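Side-chain contact in tubulin binding cofactor C (Leishmania major, PDB 5AJ8), which is a chaperone, here its C-terminal domain, that probably acts with other cofactors in tubulin heterodimer assembly: residues K111-A114 and E118-S121. The protein carries 1 engineered substitution. Sequence-based numbering, arbitrary orientation.
Sequences KTYA and EWVS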
loop_
_atom_site.group_PDB
_atom_site.type_symbol
_atom_site.label_atom_id
_atom_site.label_comp_id
_atom_site.label_asym_id
_atom_site.label_seq_id
_atom_site.Cartn_x
_atom_site.Cartn_y
_atom_site.Cartn_z
ATOM N N LYS A 111 17.677 -5.000 -10.176
ATOM C CA LYS A 111 18.264 -4.182 -9.112
ATOM C C LYS A 111 17.681 -4.557 -7.758
ATOM O O LYS A 111 16.507 -4.884 -7.642
ATOM C CB LYS A 111 18.051 -2.686 -9.361
ATOM C CG LYS A 111 18.704 -2.139 -10.625
ATOM C CD LYS A 111 20.201 -2.391 -10.638
ATOM C CE LYS A 111 20.880 -1.744 -11.841
ATOM N NZ LYS A 111 22.129 -2.462 -12.232
ATOM N N THR A 112 18.528 -4.502 -6.741
ATOM C CA THR A 112 18.142 -4.828 -5.382
ATOM C C THR A 112 18.654 -3.693 -4.505
ATOM O O THR A 112 19.646 -3.058 -4.860
ATOM C CB THR A 112 18.760 -6.170 -4.920
ATOM O OG1 THR A 112 20.186 -6.066 -4.889
ATOM C CG2 THR A 112 18.363 -7.317 -5.850
ATOM N N TYR A 113 17.977 -3.430 -3.388
ATOM C CA TYR A 113 18.414 -2.415 -2.434
ATOM C C TYR A 113 18.317 -2.997 -1.021
ATOM O O TYR A 113 17.507 -3.893 -0.754
ATOM C CB TYR A 113 17.602 -1.119 -2.594
ATOM C CG TYR A 113 17.630 -0.543 -4.002
ATOM C CD1 TYR A 113 18.690 0.225 -4.450
ATOM C CD2 TYR A 113 16.606 -0.795 -4.876
ATOM C CE1 TYR A 113 18.724 0.722 -5.749
ATOM C CE2 TYR A 113 16.620 -0.322 -6.159
ATOM C CZ TYR A 113 17.668 0.441 -6.596
ATOM O OH TYR A 113 17.654 0.896 -7.893
ATOM N N ALA A 114 19.160 -2.500 -0.124
ATOM C CA ALA A 114 19.339 -3.109 1.185
ATOM C C ALA A 114 18.363 -2.594 2.231
ATOM O O ALA A 114 18.215 -3.203 3.279
ATOM C CB ALA A 114 20.768 -2.874 1.657
ATOM N N GLU A 118 15.885 3.143 0.622
ATOM C CA GLU A 118 16.532 3.094 -0.691
ATOM C C GLU A 118 15.561 2.692 -1.788
ATOM O O GLU A 118 15.528 3.300 -2.848
ATOM C CB GLU A 118 17.710 2.100 -0.678
ATOM C CG GLU A 118 18.989 2.657 -0.076
ATOM C CD GLU A 118 20.039 1.581 0.146
ATOM O OE1 GLU A 118 19.832 0.708 1.016
ATOM O OE2 GLU A 118 21.062 1.602 -0.569
ATOM N N TRP A 119 14.787 1.644 -1.538
ATOM C CA TRP A 119 13.756 1.204 -2.491
ATOM C C TRP A 119 12.779 2.344 -2.818
ATOM O O TRP A 119 12.460 2.616 -3.979
ATOM C CB TRP A 119 12.935 0.043 -1.908
ATOM C CG TRP A 119 13.411 -1.306 -2.265
ATOM C CD1 TRP A 119 14.244 -2.103 -1.546
ATOM C CD2 TRP A 119 13.077 -2.034 -3.444
ATOM N NE1 TRP A 119 14.459 -3.285 -2.213
ATOM C CE2 TRP A 119 13.748 -3.267 -3.379
ATOM C CE3 TRP A 119 12.297 -1.750 -4.563
ATOM C CZ2 TRP A 119 13.633 -4.227 -4.372
ATOM C CZ3 TRP A 119 12.194 -2.696 -5.550
ATOM C CH2 TRP A 119 12.857 -3.913 -5.456
ATOM N N VAL A 120 12.303 3.002 -1.770
ATOM C CA VAL A 120 11.307 4.045 -1.927
ATOM C C VAL A 120 11.912 5.285 -2.611
ATOM O O VAL A 120 11.242 5.940 -3.399
ATOM C CB VAL A 120 10.687 4.391 -0.566
ATOM C CG1 VAL A 120 9.881 5.659 -0.620
ATOM C CG2 VAL A 120 9.816 3.225 -0.078
ATOM N N SER A 121 13.163 5.598 -2.295
ATOM C CA SER A 121 13.841 6.728 -2.950
ATOM C C SER A 121 14.140 6.402 -4.432
ATOM O O SER A 121 13.794 7.182 -5.311
ATOM C CB SER A 121 15.141 7.068 -2.214
ATOM O OG SER A 121 15.937 7.949 -2.972
HETATM O O HOH W 1 16.291 -5.844 -2.729
HETATM O O HOH W 2 21.725 -1.055 -1.346
#
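Tyr113 stands edge-on over one face of the Trp119 indole. The ring planes lie at 80°, and the phenol ring centre is 5.3 Å from the centroid of the five-membered ring. This is a T-shaped stack. The CD2 edge of Tyr113 makes the approach, with CD2 of Tyr113 4.0 Å from CD2 of Trp119. Tyr113 CB takes part too. It sits over the five-membered ring in a CH-pi contact and comes within 3.7 Å of CD1 of Trp119. With CG anti to the carbonyl carbon (chi1 -56°), the tyrosine ring swings over the same indole face that CB already meets.

Glu118 flanks the stack, its CB 3.7 Å from CB of Tyr113. In the conformer described here, its chain runs extended beyond CG (chi2 170°) and carries the carboxylate to Ala114. OE1 lies 3.8 Å from the Ala114 CB and is hydrogen-bonded to Thr115 OG1. OE2 accepts a hydrogen bond from a water, at 2.8 Å. The same water accepts one from the Ala114 N-H, so it bridges loop backbone and carboxylate. Glu118 is modelled in two conformers, so these contacts may be partial.

A second water lies in the indole plane, at its edge. It accepts hydrogen bonds from Trp119 NE1, at 3.2 Å, and from the Tyr113 backbone N. The indole N-H is therefore tied to the loop through this water, while the ring face carries the tyrosine.

This is a surface contact, although Trp119 itself is buried. Tyr113 also touches Val123, just past helix 116-122. The contact pins the loop after strand 91-95 to the helix it leads into, and Trp119 also meets Pro43 and Leu102 in loops beside the parallel strands of the beta-helical TBCC domain.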